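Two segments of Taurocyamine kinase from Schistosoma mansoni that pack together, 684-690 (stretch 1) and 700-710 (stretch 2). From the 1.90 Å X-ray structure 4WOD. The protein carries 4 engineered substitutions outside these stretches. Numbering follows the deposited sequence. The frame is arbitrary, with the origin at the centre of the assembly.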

# COMPACT_ATOMS: atom_id res chain seq x y z
N ASP A 684 -5.52 28.65 7.65
CA ASP A 684 -4.98 28.83 6.31
C ASP A 684 -6.10 29.30 5.38
O ASP A 684 -7.06 28.56 5.13
CB ASP A 684 -4.34 27.55 5.80
CG ASP A 684 -3.67 27.74 4.46
OD1 ASP A 684 -4.39 27.68 3.44
OD2 ASP A 684 -2.45 27.96 4.44
N ILE A 685 -6.00 30.53 4.89
CA ILE A 685 -7.04 31.10 4.04
C ILE A 685 -6.54 31.23 2.61
O ILE A 685 -5.44 31.72 2.37
CB ILE A 685 -7.48 32.51 4.54
CG1 ILE A 685 -7.78 32.49 6.04
CG2 ILE A 685 -8.68 33.00 3.74
CD1 ILE A 685 -8.94 31.59 6.40
N SER A 686 -7.34 30.78 1.65
CA SER A 686 -6.93 30.93 0.26
C SER A 686 -8.10 31.33 -0.64
O SER A 686 -9.26 31.15 -0.26
CB SER A 686 -6.29 29.63 -0.25
OG SER A 686 -7.15 28.52 -0.05
N ASN A 687 -7.81 31.88 -1.81
CA ASN A 687 -8.86 32.07 -2.80
C ASN A 687 -9.39 30.73 -3.24
O ASN A 687 -8.62 29.77 -3.40
CB ASN A 687 -8.36 32.86 -4.01
CG ASN A 687 -7.19 32.20 -4.72
OD1 ASN A 687 -6.08 32.15 -4.19
ND2 ASN A 687 -7.42 31.71 -5.95
N LYS A 688 -10.69 30.63 -3.43
CA LYS A 688 -11.25 29.39 -3.92
C LYS A 688 -11.24 29.31 -5.45
O LYS A 688 -11.05 28.23 -6.02
CB LYS A 688 -12.67 29.21 -3.38
CG LYS A 688 -13.16 27.78 -3.39
CD LYS A 688 -14.64 27.70 -3.08
CE LYS A 688 -15.38 28.95 -3.55
NZ LYS A 688 -16.66 28.61 -4.24
N ARG A 689 -11.40 30.44 -6.13
CA ARG A 689 -11.51 30.42 -7.58
C ARG A 689 -10.20 30.08 -8.26
O ARG A 689 -9.12 30.41 -7.75
CB ARG A 689 -12.02 31.77 -8.09
CG ARG A 689 -13.45 32.08 -7.63
CD ARG A 689 -13.82 33.51 -7.97
NE ARG A 689 -14.26 33.64 -9.34
CZ ARG A 689 -14.45 34.80 -9.96
NH1 ARG A 689 -14.22 35.95 -9.33
NH2 ARG A 689 -14.87 34.81 -11.22
N ARG A 690 -10.28 29.42 -9.42
CA ARG A 690 -9.09 29.12 -10.24
C ARG A 690 -9.32 29.51 -11.69
O ARG A 690 -8.40 29.95 -12.39
CB ARG A 690 -8.75 27.63 -10.19
CG ARG A 690 -8.45 27.11 -8.81
CD ARG A 690 -7.02 27.41 -8.40
NE ARG A 690 -6.71 26.74 -7.13
CZ ARG A 690 -7.03 27.24 -5.94
NH1 ARG A 690 -7.64 28.42 -5.86
NH2 ARG A 690 -6.73 26.58 -4.83
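Stretch 2 (700-710) HEMAEGVAKMI

The strongest polar link between the two segments is a salt bridge at the end of stretch 1, where Arg689 NH1 donates a hydrogen bond to Glu701 OE2. The modelled separation of Arg689 NH1 and Glu701 OE2, 2.3 Å, is very short for such a pair, and the N-H...acceptor angle is 126°. The carboxylate oxygen lies near the plane of the guanidinium, at its edge, so the contact is made through an N-H of NH1 rather than the face of the group. Arg689 reaches it with chi angles of m, t and p, and Glu701 meets it with chi1 m and chi2 t. A water reinforces the same pairing: water 1 accepts from Arg689 N at 3.2 Å and donates to Glu701 OE1 at 2.8 Å. Glu701 therefore engages the side chain of Arg689 directly through OE2 and its backbone N through water 1 by way of OE1.

The loop that carries Arg689 is braced from within. Arg690 NH1 donates to Asn687 O at 3.0 Å and to Arg689 O at 3.1 Å, while Asn687 ND2 makes a weak hydrogen bond of 2.8 Å to Arg689 O.

Stretch 2 is helical throughout, with regular i to i+4 backbone hydrogen bonds, from Glu704 N to His700 O at 2.8 Å through to Ile710 N to Val706 O at 2.9 Å. Residues 684-687 of stretch 1 form the end of a strand, beyond which the chain passes into loop or turn. The helix runs obliquely against the strand direction, with a crossing angle of 136° and a closest approach of the axes of 7.3 Å. Successive strand residues thus meet earlier positions on the helix: Ile685 CA lies 7.6 Å from Val706 CA, whereas Asn687 CA comes within 4.9 Å of Met702 CA.

At this narrow end, Met702 packs against the strand backbone, its CG 4.1 Å from Asn687 N and 4.4 Å from Ser686 CA. The CB atoms of Asn687 and Met702 are 4.2 Å apart, although the end of the Met702 side chain leads away from the strand. Ser686, between two residues whose CA-to-CB bonds point toward the helix, directs its own away.

Farther along the helix, the wider spacing is filled by apolar side chains. Ile685 CG2 lies 4.2 Å from Val706 CG2 and 4.0 Å from Met709 CE, the latter side chain reaching back with chi2 and chi3 both t. Together the two segments bury 334 Å², counting both sides.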

# COMPACT_ATOMS: atom_id res chain seq x y z
N HIS A 700 -5.98 39.24 -5.87
CA HIS A 700 -6.68 40.38 -5.27
C HIS A 700 -7.89 39.93 -4.47
O HIS A 700 -8.18 40.50 -3.42
CB HIS A 700 -7.10 41.39 -6.33
CG HIS A 700 -7.53 42.70 -5.76
ND1 HIS A 700 -8.59 43.43 -6.27
CD2 HIS A 700 -7.06 43.42 -4.72
CE1 HIS A 700 -8.73 44.54 -5.58
NE2 HIS A 700 -7.82 44.56 -4.63
N GLU A 701 -8.59 38.91 -4.96
CA GLU A 701 -9.72 38.35 -4.22
C GLU A 701 -9.25 37.86 -2.85
O GLU A 701 -9.89 38.16 -1.84
CB GLU A 701 -10.40 37.22 -4.99
CG GLU A 701 -11.31 37.74 -6.09
CD GLU A 701 -12.25 36.69 -6.64
OE1 GLU A 701 -12.48 35.66 -5.98
OE2 GLU A 701 -12.78 36.92 -7.75
N MET A 702 -8.13 37.13 -2.80
CA MET A 702 -7.62 36.66 -1.52
C MET A 702 -7.33 37.85 -0.62
O MET A 702 -7.81 37.91 0.51
CB MET A 702 -6.37 35.79 -1.69
CG MET A 702 -5.88 35.19 -0.38
SD MET A 702 -4.73 36.29 0.49
CE MET A 702 -3.19 35.94 -0.35
N ALA A 703 -6.56 38.81 -1.14
CA ALA A 703 -6.20 40.01 -0.38
C ALA A 703 -7.43 40.76 0.17
O ALA A 703 -7.50 41.06 1.36
CB ALA A 703 -5.34 40.93 -1.24
N GLU A 704 -8.39 41.06 -0.70
CA GLU A 704 -9.61 41.74 -0.28
C GLU A 704 -10.35 40.94 0.80
O GLU A 704 -10.83 41.52 1.78
CB GLU A 704 -10.53 41.99 -1.47
CG GLU A 704 -10.09 43.11 -2.37
CD GLU A 704 -11.13 43.48 -3.40
OE1 GLU A 704 -10.96 43.11 -4.58
OE2 GLU A 704 -12.13 44.13 -3.03
N GLY A 705 -10.42 39.63 0.62
CA GLY A 705 -11.05 38.75 1.58
C GLY A 705 -10.33 38.70 2.92
O GLY A 705 -10.96 38.64 3.98
N VAL A 706 -9.00 38.72 2.88
CA VAL A 706 -8.20 38.64 4.09
C VAL A 706 -8.22 39.99 4.80
O VAL A 706 -8.28 40.04 6.03
CB VAL A 706 -6.75 38.18 3.78
CG1 VAL A 706 -5.83 38.40 4.97
CG2 VAL A 706 -6.75 36.71 3.34
N ALA A 707 -8.19 41.07 4.02
CA ALA A 707 -8.28 42.42 4.58
C ALA A 707 -9.60 42.63 5.32
O ALA A 707 -9.64 43.28 6.37
CB ALA A 707 -8.13 43.46 3.48
N LYS A 708 -10.67 42.09 4.76
CA LYS A 708 -11.96 42.09 5.43
C LYS A 708 -11.91 41.35 6.75
O LYS A 708 -12.30 41.88 7.78
CB LYS A 708 -13.04 41.47 4.54
CG LYS A 708 -14.13 42.47 4.18
CD LYS A 708 -15.30 42.39 5.16
CE LYS A 708 -15.49 43.75 5.87
NZ LYS A 708 -15.69 44.83 4.86
N MET A 709 -11.44 40.10 6.70
CA MET A 709 -11.29 39.28 7.90
C MET A 709 -10.52 39.99 9.01
O MET A 709 -10.94 39.99 10.16
CB MET A 709 -10.58 37.97 7.56
CG MET A 709 -11.44 36.98 6.82
SD MET A 709 -10.67 35.36 6.71
CE MET A 709 -11.87 34.52 5.71
N ILE A 710 -9.39 40.59 8.65
CA ILE A 710 -8.54 41.26 9.63
C ILE A 710 -9.28 42.44 10.24
O ILE A 710 -9.28 42.61 11.46
CB ILE A 710 -7.21 41.74 9.00
CG1 ILE A 710 -6.32 40.53 8.68
CG2 ILE A 710 -6.49 42.68 9.95
CD1 ILE A 710 -4.96 40.90 8.11
O HOH W 1 -11.66 33.25 -4.70